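PDB 6JJT: hydroalkoxylation enzyme phnH from Penicillium herquei, which catalyses an enantioselective hydroalkoxylation in fungal phenalenone biosynthesis, closing a prenylated phenalenone to (2'R)-atrovenetin on the way to herqueinone. Local coordinates for residues Q48-Q53 with L75-A80; P63-T68 with Y90-S95; G82-D87 with A106-V111. All blocks are in the same frame, centred on the assembly; numbering follows the deposited sequence.

Contact 1. Residues Q48-Q53 with L75-A80; sequences QIKALQ and LSTRGA
Ile49 and Arg78 exchange a reciprocal pair of backbone hydrogen bonds: Ile49 N donates to Arg78 O at 2.7 Å, and Arg78 N returns a bond to Ile49 O at 2.8 Å. Two residues along, the same exchange joins Ala51 to Ser76, with Ala51 N 3.0 Å from Ser76 O and Ser76 N 2.9 Å from Ala51 O. All four N-H...O angles are at least 160°, close to straight. Between these pairs Lys50 opposes Thr77 without N-H bonds, an alternation that sets the register, and CA-H groups turn inward instead, Lys50 CA lying 3.3 Å from Ser76 O.

Ser76 OG stands between its backbone N and carbonyl carbon (chi1 62°). From there it hydrogen-bonds to two waters, one donating to Ile49 O and the other, weakly, to Ala51 O, so the hydroxyl links by water to two carbonyl oxygens of the other strand, on the face that also carries the Ala51 methyl. The segment axes run 167° apart, which identifies the antiparallel pairing of strands 48-61 and 67-79, a hairpin within the closed beta-barrel of this DUF3237 protein.

The opposite face is packed through Thr77, whose two branches serve different neighbours. OG1 meets Lys50 CG at 3.5 Å, the two side chains lying side by side and pointing the same way, while CG2 rests 3.6 Å from Gln48 CB. Gln48 then bends at chi2 and leads away; its OE1 is hydrogen-bonded to NE2 of Gln48 of the third subunit. Further along this face Leu75 CD2 comes 3.8 Å from Leu52 CB, the two leucines crossing obliquely. Leu52 also packs on Leu101, and Leu75 on His89, both of the second subunit, and a bound di(hydroxyethyl)ether lies close to the Leu75 side chain.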
# COMPACT_ATOMS: atom_id res chain seq x y z
N GLN D 48 -2.11 -14.29 13.91
CA GLN D 48 -1.31 -13.10 14.11
C GLN D 48 -1.96 -12.07 15.05
O GLN D 48 -3.17 -12.14 15.29
CB GLN D 48 -1.01 -12.44 12.77
CG GLN D 48 -2.23 -11.81 12.09
CD GLN D 48 -2.86 -12.75 11.10
OE1 GLN D 48 -2.15 -13.46 10.37
NE2 GLN D 48 -4.18 -12.75 11.00
N ILE D 49 -1.13 -11.13 15.59
CA ILE D 49 -1.48 -9.94 16.38
C ILE D 49 -1.17 -8.65 15.62
O ILE D 49 -0.01 -8.34 15.34
CB ILE D 49 -0.73 -9.85 17.71
CG1 ILE D 49 -1.07 -11.07 18.56
CG2 ILE D 49 -1.01 -8.54 18.44
CD1 ILE D 49 -2.34 -11.64 18.05
N LYS D 50 -2.20 -7.81 15.38
CA LYS D 50 -2.11 -6.62 14.51
C LYS D 50 -2.37 -5.37 15.34
O LYS D 50 -3.37 -5.35 16.10
CB LYS D 50 -3.08 -6.70 13.32
CG LYS D 50 -2.91 -7.95 12.45
CD LYS D 50 -3.77 -7.79 11.22
CE LYS D 50 -4.07 -9.11 10.54
NZ LYS D 50 -4.87 -8.81 9.31
N ALA D 51 -1.52 -4.34 15.22
CA ALA D 51 -1.62 -3.13 16.03
C ALA D 51 -1.36 -1.90 15.19
O ALA D 51 -0.67 -1.93 14.15
CB ALA D 51 -0.62 -3.20 17.16
N LEU D 52 -1.91 -0.78 15.66
CA LEU D 52 -1.61 0.54 15.14
C LEU D 52 -0.93 1.33 16.26
O LEU D 52 -1.38 1.18 17.43
CB LEU D 52 -2.90 1.25 14.70
CG LEU D 52 -2.70 2.72 14.27
CD1 LEU D 52 -3.68 3.15 13.17
CD2 LEU D 52 -2.81 3.70 15.44
N GLN D 53 0.15 2.07 15.96
CA GLN D 53 0.87 2.83 16.97
C GLN D 53 1.25 4.17 16.36
O GLN D 53 1.86 4.22 15.29
CB GLN D 53 2.11 2.05 17.38
CG GLN D 53 2.82 2.69 18.57
CD GLN D 53 3.84 1.78 19.22
OE1 GLN D 53 4.53 1.05 18.55
NE2 GLN D 53 3.95 1.86 20.54
N LEU D 75 1.88 0.47 11.41
CA LEU D 75 1.02 -0.70 11.50
C LEU D 75 1.89 -1.93 11.59
O LEU D 75 2.87 -2.06 10.81
CB LEU D 75 0.17 -0.80 10.22
CG LEU D 75 -0.89 0.28 10.00
CD1 LEU D 75 -1.59 0.09 8.66
CD2 LEU D 75 -1.93 0.27 11.11
N SER D 76 1.64 -2.81 12.55
CA SER D 76 2.55 -3.94 12.73
C SER D 76 1.72 -5.22 12.82
O SER D 76 0.58 -5.21 13.27
CB SER D 76 3.39 -3.76 13.93
OG SER D 76 2.57 -3.68 15.09
N THR D 77 2.28 -6.31 12.35
CA THR D 77 1.67 -7.63 12.51
C THR D 77 2.70 -8.63 13.03
O THR D 77 3.74 -8.81 12.35
CB THR D 77 1.15 -8.16 11.17
OG1 THR D 77 0.09 -7.31 10.75
CG2 THR D 77 0.58 -9.56 11.27
N ARG D 78 2.41 -9.22 14.17
CA ARG D 78 3.23 -10.30 14.70
C ARG D 78 2.52 -11.60 14.37
O ARG D 78 1.43 -11.83 14.89
CB ARG D 78 3.31 -10.17 16.22
CG ARG D 78 4.21 -11.26 16.81
CD ARG D 78 4.30 -11.41 18.32
NE ARG D 78 5.03 -10.33 18.99
CZ ARG D 78 6.35 -10.31 19.18
NH1 ARG D 78 6.91 -9.29 19.81
NH2 ARG D 78 7.10 -11.31 18.75
N GLY D 79 3.13 -12.47 13.54
CA GLY D 79 2.46 -13.72 13.16
C GLY D 79 2.75 -14.82 14.19
O GLY D 79 3.69 -14.70 14.97
N ALA D 80 1.90 -15.87 14.18
CA ALA D 80 2.12 -17.07 14.98
C ALA D 80 3.48 -17.70 14.63
O ALA D 80 4.08 -18.39 15.46
CB ALA D 80 1.00 -18.06 14.76
O HOH W 1 1.68 -6.13 16.27
O HOH W 2 2.13 -0.83 15.21

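Contact 2. Residues P63-T68 with Y90-S95; sequences PNFDGT and YLIQTS
Phe65 brings ring atom CE2 to within 4.1 Å of Ile92 CD1, the two side chains crossing at about a right angle. One residue further along the chain, well away from the ring, the polar link is double. Ser95 OG donates to Asp66 OD1 at 2.8 Å, meeting it on the syn side and 27° out of the carboxylate plane, and Ser95 N donates to Asp66 O at 2.9 Å. Asp66 is thus gripped through both side chain and backbone.

Gly67 and Thr94 form a non-hydrogen-bonded antiparallel pair, their CA atoms only 4.0 Å apart. A side-chain carbon on Gly67 would run into Gln93 O and Thr94 CA, consistent with glycine here. The hydrogen-bonded pair Thr68-Gln93 follows: Thr68 N donates to Gln93 O at 3.0 Å, and Gln93 N to Thr68 O at 2.9 Å. A water bridges Thr68 OG1 and Gln93 O, donating to the latter.

Helices are absent around the contact. Phe65 also packs on Ile60 of strand 48-61 and against Phe30, Tyr122 and Leu125, while Ile92 reaches Val102 of strand 99-107, placing this end of the 67-79/84-94 hairpin between its two flanking barrel strands.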
# COMPACT_ATOMS: atom_id res chain seq x y z
N PRO D 63 25.09 13.36 9.90
CA PRO D 63 25.89 14.31 9.10
C PRO D 63 25.20 14.98 7.91
O PRO D 63 25.77 15.89 7.31
CB PRO D 63 27.05 13.42 8.61
CG PRO D 63 26.51 11.99 8.61
CD PRO D 63 25.51 11.96 9.74
N ASN D 64 23.97 14.56 7.59
CA ASN D 64 23.36 14.89 6.31
C ASN D 64 22.14 15.79 6.53
O ASN D 64 21.89 16.72 5.75
CB ASN D 64 22.92 13.63 5.56
CG ASN D 64 24.04 12.64 5.26
OD1 ASN D 64 24.79 12.80 4.30
ND2 ASN D 64 24.10 11.57 6.02
N PHE D 65 21.37 15.46 7.57
CA PHE D 65 20.16 16.19 7.92
C PHE D 65 19.87 15.93 9.40
O PHE D 65 20.18 14.87 9.95
CB PHE D 65 19.01 15.86 6.95
CG PHE D 65 18.63 14.40 6.91
CD1 PHE D 65 19.26 13.50 6.04
CD2 PHE D 65 17.62 13.91 7.72
CE1 PHE D 65 18.90 12.16 6.02
CE2 PHE D 65 17.26 12.57 7.70
CZ PHE D 65 17.90 11.68 6.85
N ASP D 66 19.30 16.94 10.05
CA ASP D 66 18.86 16.79 11.42
C ASP D 66 17.53 17.51 11.57
O ASP D 66 17.22 18.40 10.78
CB ASP D 66 19.91 17.35 12.38
CG ASP D 66 19.90 18.86 12.30
OD1 ASP D 66 19.92 19.39 11.16
OD2 ASP D 66 19.80 19.49 13.37
N GLY D 67 16.79 17.13 12.61
CA GLY D 67 15.47 17.71 12.81
C GLY D 67 14.60 16.91 13.78
O GLY D 67 15.10 16.28 14.71
N THR D 68 13.29 17.00 13.54
CA THR D 68 12.39 16.29 14.43
C THR D 68 11.33 15.57 13.60
O THR D 68 11.07 15.93 12.46
CB THR D 68 11.74 17.24 15.45
OG1 THR D 68 10.94 18.14 14.69
CG2 THR D 68 12.77 18.07 16.22
N TYR D 90 6.11 8.55 8.35
CA TYR D 90 6.21 9.66 9.28
C TYR D 90 6.88 10.81 8.57
O TYR D 90 7.49 10.63 7.50
CB TYR D 90 6.93 9.29 10.59
CG TYR D 90 8.34 8.75 10.48
CD1 TYR D 90 9.44 9.58 10.50
CD2 TYR D 90 8.55 7.38 10.38
CE1 TYR D 90 10.73 9.07 10.45
CE2 TYR D 90 9.83 6.84 10.34
CZ TYR D 90 10.92 7.70 10.41
OH TYR D 90 12.21 7.25 10.39
N LEU D 91 6.73 12.00 9.14
CA LEU D 91 7.24 13.20 8.47
C LEU D 91 8.35 13.80 9.34
O LEU D 91 8.15 14.05 10.54
CB LEU D 91 6.02 14.12 8.33
CG LEU D 91 6.07 15.44 7.56
CD1 LEU D 91 6.99 16.51 8.09
CD2 LEU D 91 5.92 15.32 6.05
N ILE D 92 9.50 14.03 8.71
CA ILE D 92 10.62 14.74 9.34
C ILE D 92 10.54 16.19 8.91
O ILE D 92 10.39 16.47 7.71
CB ILE D 92 11.98 14.14 8.90
CG1 ILE D 92 12.13 12.73 9.46
CG2 ILE D 92 13.14 15.04 9.35
CD1 ILE D 92 13.38 12.01 8.99
N GLN D 93 10.56 17.10 9.88
CA GLN D 93 10.85 18.48 9.53
C GLN D 93 12.29 18.80 9.97
O GLN D 93 12.64 18.63 11.15
CB GLN D 93 9.80 19.41 10.15
CG GLN D 93 9.95 20.85 9.68
CD GLN D 93 8.70 21.66 9.97
OE1 GLN D 93 7.80 21.86 9.14
NE2 GLN D 93 8.60 22.14 11.20
N THR D 94 13.14 19.21 9.02
CA THR D 94 14.53 19.45 9.35
C THR D 94 14.65 20.76 10.14
O THR D 94 13.75 21.58 10.13
CB THR D 94 15.38 19.51 8.07
OG1 THR D 94 14.91 20.63 7.34
CG2 THR D 94 15.27 18.28 7.20
N SER D 95 15.85 20.95 10.72
CA SER D 95 16.18 22.17 11.48
C SER D 95 15.96 23.43 10.64
O SER D 95 15.51 24.45 11.17
CB SER D 95 17.59 22.11 12.01
OG SER D 95 18.49 21.77 10.97
O HOH W 3 12.34 20.18 13.33

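Contact 3. Residues G82-D87 with A106-V111; sequences GTIRAD and AAIPYV
Ala86 and Ala106 form a hydrogen-bonded pair in the hairpin of strands 84-94 and 99-107 in the antiparallel barrel. Ala106 N donates to Ala86 O at 2.8 Å and Ala86 N to Ala106 O at 3.0 Å. Their small CB groups lie on one face, joined there by Ile108. Its CG1 fits 3.9 Å from Ile84 CG2 and also touches Ala86 CB, which makes this the close-packed part. Ile108 N donates to Ile84 O at 2.8 Å, with a C=O...N angle of 166°.

Beyond that bond the segments part, and a water takes over, accepting from Ile84 N at 2.9 Å and lying within hydrogen-bonding reach of Ile108 O, to which it probably donates; Ile108 is itself exposed. The second segment turns away here: the cis peptide before Pro109 and the bond from Tyr110 N to Ala107 O at 2.8 Å define a type VI turn into strand 110-116.

On the face opposite the two alanines, Arg85 extends from the sheet to the fourth subunit, where its NH1 is hydrogen-bonded to Phe115 O. Within its own segment the guanidinium is covered on one face by Thr83 CG2, which sits over its centre, 3.7 Å above the plane.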
# COMPACT_ATOMS: atom_id res chain seq x y z
N GLY D 82 6.19 -16.19 14.26
CA GLY D 82 7.31 -15.47 14.86
C GLY D 82 7.76 -14.23 14.08
O GLY D 82 8.62 -13.48 14.55
N THR D 83 7.28 -14.03 12.86
CA THR D 83 7.72 -12.89 12.08
C THR D 83 7.02 -11.63 12.64
O THR D 83 5.83 -11.70 12.97
CB THR D 83 7.31 -13.07 10.61
OG1 THR D 83 7.69 -14.39 10.20
CG2 THR D 83 7.87 -12.02 9.67
N ILE D 84 7.69 -10.47 12.66
CA ILE D 84 7.04 -9.19 12.96
C ILE D 84 7.24 -8.25 11.78
O ILE D 84 8.38 -7.82 11.47
CB ILE D 84 7.63 -8.55 14.22
CG1 ILE D 84 7.60 -9.50 15.43
CG2 ILE D 84 6.87 -7.27 14.47
CD1 ILE D 84 8.52 -9.08 16.59
N ARG D 85 6.17 -7.95 11.04
CA ARG D 85 6.25 -7.07 9.89
C ARG D 85 5.70 -5.70 10.30
O ARG D 85 4.72 -5.64 11.05
CB ARG D 85 5.43 -7.65 8.75
CG ARG D 85 5.98 -8.95 8.19
CD ARG D 85 5.31 -9.31 6.90
NE ARG D 85 6.02 -10.47 6.30
CZ ARG D 85 5.75 -11.75 6.53
NH1 ARG D 85 6.51 -12.66 5.96
NH2 ARG D 85 4.80 -12.12 7.38
N ALA D 86 6.34 -4.61 9.88
CA ALA D 86 5.80 -3.30 10.22
C ALA D 86 5.91 -2.42 9.01
O ALA D 86 6.82 -2.57 8.18
CB ALA D 86 6.46 -2.69 11.45
N ASP D 87 4.97 -1.49 8.84
CA ASP D 87 4.98 -0.48 7.78
C ASP D 87 4.59 0.86 8.39
O ASP D 87 3.54 0.90 9.08
CB ASP D 87 3.97 -0.85 6.71
CG ASP D 87 4.36 -2.09 5.91
OD1 ASP D 87 5.15 -1.93 4.94
OD2 ASP D 87 3.90 -3.22 6.27
N ALA D 106 9.44 -3.07 7.33
CA ALA D 106 10.39 -3.73 8.22
C ALA D 106 10.06 -5.19 8.41
O ALA D 106 8.90 -5.53 8.52
CB ALA D 106 10.41 -3.02 9.57
N ALA D 107 11.10 -6.04 8.45
CA ALA D 107 11.04 -7.34 9.08
C ALA D 107 11.76 -7.17 10.41
O ALA D 107 13.00 -7.23 10.47
CB ALA D 107 11.73 -8.38 8.19
N ILE D 108 11.01 -6.76 11.43
CA ILE D 108 11.62 -6.23 12.65
C ILE D 108 12.63 -7.27 13.15
O ILE D 108 12.34 -8.47 13.20
CB ILE D 108 10.48 -5.97 13.67
CG1 ILE D 108 9.57 -4.79 13.28
CG2 ILE D 108 10.95 -5.83 15.14
CD1 ILE D 108 10.24 -3.44 13.31
N PRO D 109 13.83 -6.83 13.58
CA PRO D 109 14.19 -5.43 13.79
C PRO D 109 14.89 -4.71 12.66
O PRO D 109 15.49 -3.66 12.88
CB PRO D 109 15.20 -5.57 14.96
CG PRO D 109 15.94 -6.85 14.65
CD PRO D 109 14.85 -7.75 14.11
N TYR D 110 14.80 -5.25 11.43
CA TYR D 110 15.46 -4.66 10.28
C TYR D 110 14.49 -3.78 9.48
O TYR D 110 13.39 -4.27 9.08
CB TYR D 110 15.94 -5.80 9.37
CG TYR D 110 16.75 -6.85 10.12
CD1 TYR D 110 17.72 -6.49 11.07
CD2 TYR D 110 16.53 -8.20 9.92
CE1 TYR D 110 18.45 -7.44 11.78
CE2 TYR D 110 17.23 -9.16 10.64
CZ TYR D 110 18.20 -8.78 11.55
OH TYR D 110 18.91 -9.76 12.22
N VAL D 111 14.89 -2.55 9.21
CA VAL D 111 14.00 -1.52 8.68
C VAL D 111 14.53 -0.98 7.38
O VAL D 111 15.63 -0.43 7.32
CB VAL D 111 13.82 -0.38 9.71
CG1 VAL D 111 12.79 0.64 9.19
CG2 VAL D 111 13.42 -0.93 11.07
O HOH W 4 10.44 -10.29 11.73

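Followed from the N terminus, the chain opens contact 1 at 48-53, then contact 2 at 63-68, and returns at 75-80 to close contact 1. Contact 3 opens at 82-87, contact 2 closes at 90-95, and contact 3 closes at 106-111. Contact 2 therefore crosses both others, whereas contacts 1 and 3 follow in series. Together they tie three successive hairpins across strands 48-61, 67-79, 84-94 and 99-107. Contacts 1 and 3 lie side by side, centres about 10 Å apart, joined by a probable hydrogen bond from Thr77 N to Arg85 O. Contact 2 lies on the opposite side of the chain's centre, its centre about 28 Å from that of contact 1.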